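Local coordinates for Rpb7-binding protein seb1 (Schizosaccharomyces pombe 972h-, PDB 5MDT) that drives transcription termination by binding RNA polymerase II and nascent RNA, with a domain that probably recognises the polymerase's C-terminal tail, at residues 10-13 / 14-17; 48-51 / 52-55; 107-110 / 111-115. All coordinates share one frame; numbering follows the deposited sequence.

Interaction 1. Residues 10-13 / 14-17; sequences ILDS and LEHS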
loop_
_atom_site.group_PDB
_atom_site.type_symbol
_atom_site.label_atom_id
_atom_site.label_comp_id
_atom_site.label_asym_id
_atom_site.label_seq_id
_atom_site.Cartn_x
_atom_site.Cartn_y
_atom_site.Cartn_z
ATOM N N ILE A 10 -13.670 -5.375 -6.189
ATOM C CA ILE A 10 -13.480 -3.909 -6.190
ATOM C C ILE A 10 -12.200 -3.555 -6.993
ATOM O O ILE A 10 -12.209 -2.615 -7.790
ATOM C CB ILE A 10 -13.424 -3.328 -4.757
ATOM C CG1 ILE A 10 -14.792 -3.522 -4.050
ATOM C CG2 ILE A 10 -13.030 -1.822 -4.785
ATOM C CD1 ILE A 10 -14.746 -3.421 -2.542
ATOM N N LEU A 11 -11.129 -4.323 -6.782
ATOM C CA LEU A 11 -9.866 -4.120 -7.521
ATOM C C LEU A 11 -10.071 -4.314 -9.032
ATOM O O LEU A 11 -9.538 -3.529 -9.832
ATOM C CB LEU A 11 -8.745 -5.031 -6.986
ATOM C CG LEU A 11 -8.265 -4.783 -5.546
ATOM C CD1 LEU A 11 -7.280 -5.872 -5.117
ATOM C CD2 LEU A 11 -7.651 -3.384 -5.371
ATOM N N ASP A 12 -10.902 -5.307 -9.419
ATOM C CA ASP A 12 -11.270 -5.537 -10.830
ATOM C C ASP A 12 -11.958 -4.320 -11.426
ATOM O O ASP A 12 -11.604 -3.914 -12.534
ATOM C CB ASP A 12 -12.201 -6.747 -10.960
ATOM C CG ASP A 12 -11.490 -8.080 -10.845
ATOM O OD1 ASP A 12 -10.235 -8.108 -10.979
ATOM O OD2 ASP A 12 -12.181 -9.100 -10.644
ATOM N N SER A 13 -12.935 -3.727 -10.698
ATOM C CA SER A 13 -13.641 -2.517 -11.163
ATOM C C SER A 13 -12.660 -1.345 -11.306
ATOM O O SER A 13 -12.696 -0.635 -12.314
ATOM C CB SER A 13 -14.758 -2.133 -10.198
ATOM O OG SER A 13 -15.770 -3.125 -10.166
ATOM N N LEU A 14 -11.762 -1.171 -10.327
ATOM C CA LEU A 14 -10.771 -0.082 -10.357
ATOM C C LEU A 14 -9.824 -0.212 -11.546
ATOM O O LEU A 14 -9.455 0.794 -12.162
ATOM C CB LEU A 14 -9.990 -0.046 -9.038
ATOM C CG LEU A 14 -9.150 1.201 -8.770
ATOM C CD1 LEU A 14 -10.046 2.459 -8.576
ATOM C CD2 LEU A 14 -8.298 0.986 -7.529
ATOM N N GLU A 15 -9.471 -1.451 -11.895
ATOM C CA GLU A 15 -8.596 -1.727 -13.038
ATOM C C GLU A 15 -9.191 -1.173 -14.343
ATOM O O GLU A 15 -8.445 -0.665 -15.182
ATOM C CB GLU A 15 -8.383 -3.237 -13.177
ATOM C CG GLU A 15 -7.133 -3.572 -13.962
ATOM C CD GLU A 15 -6.864 -5.054 -14.108
ATOM O OE1 GLU A 15 -7.448 -5.849 -13.334
ATOM O OE2 GLU A 15 -6.083 -5.421 -15.015
ATOM N N HIS A 16 -10.526 -1.237 -14.490
ATOM C CA HIS A 16 -11.226 -0.765 -15.690
ATOM C C HIS A 16 -11.620 0.726 -15.667
ATOM O O HIS A 16 -12.060 1.244 -16.697
ATOM C CB HIS A 16 -12.442 -1.657 -15.987
ATOM C CG HIS A 16 -12.050 -3.082 -16.228
ATOM N ND1 HIS A 16 -12.182 -4.043 -15.242
ATOM C CD2 HIS A 16 -11.456 -3.646 -17.308
ATOM C CE1 HIS A 16 -11.704 -5.161 -15.761
ATOM N NE2 HIS A 16 -11.248 -4.970 -16.998
ATOM N N SER A 17 -11.415 1.424 -14.532
ATOM C CA SER A 17 -11.706 2.859 -14.389
ATOM C C SER A 17 -10.732 3.708 -15.238
ATOM O O SER A 17 -9.706 3.198 -15.697
ATOM C CB SER A 17 -11.623 3.265 -12.918
ATOM O OG SER A 17 -10.279 3.365 -12.476
#

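Interaction 2. Residues 48-51 / 52-55; sequences YKYA and KRAP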
loop_
_atom_site.group_PDB
_atom_site.type_symbol
_atom_site.label_atom_id
_atom_site.label_comp_id
_atom_site.label_asym_id
_atom_site.label_seq_id
_atom_site.Cartn_x
_atom_site.Cartn_y
_atom_site.Cartn_z
ATOM N N TYR A 48 -0.734 -6.608 -4.154
ATOM C CA TYR A 48 0.489 -6.789 -4.927
ATOM C C TYR A 48 0.120 -7.196 -6.367
ATOM O O TYR A 48 0.597 -6.575 -7.312
ATOM C CB TYR A 48 1.373 -7.867 -4.258
ATOM C CG TYR A 48 2.621 -8.216 -5.055
ATOM C CD1 TYR A 48 3.769 -7.428 -4.975
ATOM C CD2 TYR A 48 2.612 -9.262 -5.974
ATOM C CE1 TYR A 48 4.915 -7.737 -5.717
ATOM C CE2 TYR A 48 3.757 -9.599 -6.700
ATOM C CZ TYR A 48 4.897 -8.821 -6.585
ATOM O OH TYR A 48 6.002 -9.174 -7.325
ATOM N N LYS A 49 -0.780 -8.184 -6.530
ATOM C CA LYS A 49 -1.170 -8.671 -7.879
ATOM C C LYS A 49 -1.846 -7.553 -8.681
ATOM O O LYS A 49 -1.485 -7.323 -9.846
ATOM C CB LYS A 49 -2.099 -9.883 -7.771
ATOM C CG LYS A 49 -1.306 -11.122 -7.345
ATOM C CD LYS A 49 -2.225 -12.335 -7.043
ATOM C CE LYS A 49 -3.009 -12.920 -8.201
ATOM N NZ LYS A 49 -2.150 -13.390 -9.290
ATOM N N TYR A 50 -2.736 -6.798 -8.038
ATOM C CA TYR A 50 -3.386 -5.680 -8.731
ATOM C C TYR A 50 -2.363 -4.641 -9.159
ATOM O O TYR A 50 -2.360 -4.245 -10.328
ATOM C CB TYR A 50 -4.475 -5.022 -7.841
ATOM C CG TYR A 50 -5.005 -3.735 -8.459
ATOM C CD1 TYR A 50 -5.853 -3.764 -9.563
ATOM C CD2 TYR A 50 -4.626 -2.488 -7.959
ATOM C CE1 TYR A 50 -6.311 -2.585 -10.163
ATOM C CE2 TYR A 50 -5.049 -1.303 -8.575
ATOM C CZ TYR A 50 -5.904 -1.362 -9.664
ATOM O OH TYR A 50 -6.340 -0.234 -10.310
ATOM N N ALA A 51 -1.487 -4.187 -8.223
ATOM C CA ALA A 51 -0.507 -3.136 -8.565
ATOM C C ALA A 51 0.387 -3.537 -9.730
ATOM O O ALA A 51 0.665 -2.733 -10.617
ATOM C CB ALA A 51 0.347 -2.814 -7.360
ATOM N N LYS A 52 0.791 -4.796 -9.760
ATOM C CA LYS A 52 1.713 -5.248 -10.817
ATOM C C LYS A 52 1.018 -5.360 -12.171
ATOM O O LYS A 52 1.632 -5.028 -13.175
ATOM C CB LYS A 52 2.328 -6.598 -10.396
ATOM C CG LYS A 52 3.317 -6.494 -9.213
ATOM C CD LYS A 52 4.641 -5.735 -9.544
ATOM C CE LYS A 52 5.570 -6.584 -10.376
ATOM N NZ LYS A 52 6.815 -5.857 -10.796
ATOM N N ARG A 53 -0.274 -5.763 -12.216
ATOM C CA ARG A 53 -0.961 -5.901 -13.522
ATOM C C ARG A 53 -1.625 -4.629 -14.004
ATOM O O ARG A 53 -1.968 -4.529 -15.176
ATOM C CB ARG A 53 -2.010 -7.037 -13.500
ATOM C CG ARG A 53 -3.285 -6.724 -12.709
ATOM C CD ARG A 53 -4.239 -7.926 -12.646
ATOM N NE ARG A 53 -5.545 -7.496 -12.128
ATOM C CZ ARG A 53 -5.983 -7.723 -10.895
ATOM N NH1 ARG A 53 -5.288 -8.473 -10.056
ATOM N NH2 ARG A 53 -7.170 -7.249 -10.516
ATOM N N ALA A 54 -1.858 -3.684 -13.102
ATOM C CA ALA A 54 -2.613 -2.481 -13.414
ATOM C C ALA A 54 -2.031 -1.628 -14.530
ATOM O O ALA A 54 -0.812 -1.632 -14.720
ATOM C CB ALA A 54 -2.797 -1.647 -12.144
ATOM N N PRO A 55 -2.875 -0.883 -15.292
ATOM C CA PRO A 55 -2.326 0.038 -16.313
ATOM C C PRO A 55 -1.305 1.006 -15.691
ATOM O O PRO A 55 -1.375 1.275 -14.489
ATOM C CB PRO A 55 -3.561 0.836 -16.745
ATOM C CG PRO A 55 -4.693 -0.091 -16.525
ATOM C CD PRO A 55 -4.348 -0.776 -15.230
#

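Interaction 3. Residues 107-110 / 111-115; sequences VADA and IQHAP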
loop_
_atom_site.group_PDB
_atom_site.type_symbol
_atom_site.label_atom_id
_atom_site.label_comp_id
_atom_site.label_asym_id
_atom_site.label_seq_id
_atom_site.Cartn_x
_atom_site.Cartn_y
_atom_site.Cartn_z
ATOM N N VAL A 107 6.777 0.509 -5.123
ATOM C CA VAL A 107 7.349 1.843 -5.445
ATOM C C VAL A 107 8.256 1.730 -6.666
ATOM O O VAL A 107 8.173 2.556 -7.584
ATOM C CB VAL A 107 8.021 2.540 -4.230
ATOM C CG1 VAL A 107 8.704 3.859 -4.638
ATOM C CG2 VAL A 107 6.996 2.787 -3.118
ATOM N N ALA A 108 9.103 0.680 -6.711
ATOM C CA ALA A 108 10.018 0.473 -7.843
ATOM C C ALA A 108 9.249 0.322 -9.154
ATOM O O ALA A 108 9.627 0.911 -10.152
ATOM C CB ALA A 108 10.883 -0.752 -7.598
ATOM N N ASP A 109 8.145 -0.426 -9.135
ATOM C CA ASP A 109 7.283 -0.659 -10.292
ATOM C C ASP A 109 6.638 0.662 -10.735
ATOM O O ASP A 109 6.556 0.937 -11.936
ATOM C CB ASP A 109 6.203 -1.683 -9.916
ATOM C CG ASP A 109 5.293 -2.099 -11.043
ATOM O OD1 ASP A 109 5.764 -2.826 -11.948
ATOM O OD2 ASP A 109 4.087 -1.773 -10.979
ATOM N N ALA A 110 6.211 1.499 -9.773
ATOM C CA ALA A 110 5.609 2.779 -10.121
ATOM C C ALA A 110 6.658 3.696 -10.709
ATOM O O ALA A 110 6.386 4.369 -11.707
ATOM C CB ALA A 110 4.961 3.422 -8.891
ATOM N N ILE A 111 7.895 3.666 -10.171
ATOM C CA ILE A 111 9.009 4.467 -10.732
ATOM C C ILE A 111 9.270 4.075 -12.201
ATOM O O ILE A 111 9.474 4.938 -13.066
ATOM C CB ILE A 111 10.287 4.338 -9.843
ATOM C CG1 ILE A 111 10.106 5.062 -8.492
ATOM C CG2 ILE A 111 11.564 4.786 -10.567
ATOM C CD1 ILE A 111 11.243 4.864 -7.467
ATOM N N GLN A 112 9.239 2.778 -12.485
ATOM C CA GLN A 112 9.501 2.285 -13.839
ATOM C C GLN A 112 8.385 2.655 -14.842
ATOM O O GLN A 112 8.681 2.998 -15.974
ATOM C CB GLN A 112 9.716 0.762 -13.798
ATOM C CG GLN A 112 10.296 0.158 -15.073
ATOM C CD GLN A 112 10.321 -1.353 -15.025
ATOM O OE1 GLN A 112 10.335 -1.974 -13.956
ATOM N NE2 GLN A 112 10.342 -1.980 -16.189
ATOM N N HIS A 113 7.113 2.634 -14.412
ATOM C CA HIS A 113 5.981 2.764 -15.325
ATOM C C HIS A 113 5.109 3.999 -15.249
ATOM O O HIS A 113 4.491 4.347 -16.255
ATOM C CB HIS A 113 5.062 1.541 -15.101
ATOM C CG HIS A 113 5.723 0.259 -15.471
ATOM N ND1 HIS A 113 6.112 -0.000 -16.777
ATOM C CD2 HIS A 113 6.094 -0.775 -14.688
ATOM C CE1 HIS A 113 6.704 -1.186 -16.747
ATOM N NE2 HIS A 113 6.702 -1.700 -15.516
ATOM N N ALA A 114 4.961 4.592 -14.067
ATOM C CA ALA A 114 4.019 5.679 -13.879
ATOM C C ALA A 114 4.397 6.960 -14.601
ATOM O O ALA A 114 5.595 7.214 -14.822
ATOM C CB ALA A 114 3.806 5.950 -12.394
ATOM N N PRO A 115 3.381 7.747 -15.024
ATOM C CA PRO A 115 3.688 9.062 -15.636
ATOM C C PRO A 115 4.518 9.874 -14.635
ATOM O O PRO A 115 4.266 9.791 -13.434
ATOM C CB PRO A 115 2.310 9.704 -15.838
ATOM C CG PRO A 115 1.325 8.613 -15.737
ATOM C CD PRO A 115 1.922 7.545 -14.861
#

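Interaction 1. Residues 10-13 / 14-17
His-16 reaches back to Asp-12 with its ring and its backbone at once. Ring atom ND1 lies 2.8 Å from Asp-12 O, yet the hydrogen bond is weak because its N-H is bent to 129°. The backbone N of His-16 adds a longer, weak bond to the same carbonyl and a weak one to Ser-13 O at 3.1 Å, dividing its N-H between two acceptors as helix 4-16 runs out. With CG anti to the carbonyl carbon and beside the backbone N (chi1 -60°), the imidazole folds back over the preceding turn, so a histidine suits this exposed place by supplying a donor from its side chain.

In the residues just before, the i to i+4 pairing is regular: Leu-14 N bonds to Ile-10 O at 3.0 Å, and Glu-15 N to Leu-11 O at 2.9 Å. Beyond the last turn, Ser-17 closes the end. Its OG donates to a lone pair of Leu-14 O, in the carbonyl plane, at 2.7 Å, and its backbone N bonds to the same oxygen, giving that acceptor two donors. The hydroxyl is also bonded to Gly-20 N, which ties the following loop back to the helix end.

Ile-10, Leu-11 and Leu-14 form the apolar side, packing on helix 23-35, Tyr-50 and Ile-65, where branched aliphatic chains fill the core. On the polar side, Asp-12 OD1 and Glu-15 OE1 come within 4.3 Å of each other without bonding. Glu-15, its CG anti to the backbone N, extends to a salt bridge with Arg-53, which also makes a long, weak ion pair with Asp-12. The arginine therefore probably offsets the repulsion between the two acids and favours their ionised forms.

Interaction 2. Residues 48-51 / 52-55
Ala-54 presses its methyl onto one face of the Tyr-50 ring, the compact part of this helix end. CB sits 4.2 Å from the centroid of the Tyr-50 ring in a CH-pi contact, and the backbone N of Ala-54 bonds to Tyr-50 O at 2.9 Å. Alanine suits the point where the chain leaves the helix because its small methyl can lie flat on that face. Ala-51, equally small, is buried on this tight side too.

The solvent side is looser. There Arg-53 comes to the edge of the Tyr-50 ring: NH2 lies in the ring plane, 3.8 Å from Tyr-50 CD1, with ring and guanidinium planes 81° apart. Placing CG between the backbone N and the carbonyl carbon (chi1 73°) sends the extended arginine back along the helix, and one face of its guanidinium rests on Tyr-50 CA, while its NE is engaged by Glu-15 of helix 4-16. Lys-52 lays CG over a face of the Tyr-48 ring, 4.0 Å from its centroid, an apolar use of a lysine whose chain then bends so that NZ makes a long, weak ion pair with Asp-109. Lys-49 brings CB to 4.2 Å from Arg-53 NH1.

Around this end of helix 40-53, Tyr-50 is buried against Leu-11 and Leu-14 of helix 4-16 and Ala-51 against Ala-62 of helix 59-79, while the partly exposed Tyr-48 touches Ile-102 and Leu-106 of helix 92-113.

Interaction 3. Residues 107-110 / 111-115
Asp-109 stands at the edge of the His-113 imidazole, its CG in the ring plane, while Gln-112 CG lies over one face, toward the rim. Carboxylate and ring are turned 62° against each other, and OD1 of Asp-109 comes 3.4 Å from CD2 of His-113, a carbon rather than a ring nitrogen. The aspartate gets there with CG anti to its backbone N (chi1 -176°), and its OD2 is held by a salt bridge to Lys-59, whose side chain also touches the histidine. Exchanging His-113 for an alanine would probably open a gap beside OD1 of Asp-109 and over the Lys-59 side chain.

Helix 92-113 ends here, one of the stacked helices that in CTD-interacting domains build a right-handed superhelix. Its final turn keeps the i to i+4 bonds: His-113 N bonds to Asp-109 O at 3.1 Å, with a weak second bond to Ala-110 O, and Ala-114 N bonds to Ala-110 O at 2.8 Å, just as Ala-114 leaves helical geometry.

On another side, Ile-111 CD1 meets Val-107 CG1 at 3.9 Å, the two side chains passing at a slant. These beta-branched residues face helix 137-150, where Leu-143 meets Val-107 and Leu-147 meets Ile-111, while the small Ala-110 lets Leu-63 and Ile-122 approach closely.

In the fold
All three interactions are C-terminal helix ends, and interaction 2 lies between the others: its centre is about 11 Å from that of interaction 1 and about 11 Å from that of interaction 3. Interactions 1 and 3, with centres about 19 Å apart and nearest atoms about 12 Å apart, do not touch. Arg-53 NE to Glu-15 OE1, at 2.8 Å, joins interactions 1 and 2, and Tyr-50 of interaction 2 packs on Leu-11 and Leu-14 of interaction 1. Toward interaction 3 the link is slacker, Lys-52 NZ being 3.4 Å from Asp-109 OD1. Lys-59 joins in there, bonding to Ala-51 O and Asp-109 OD2. Both 52-55 and 111-115 finish in Ala-Pro.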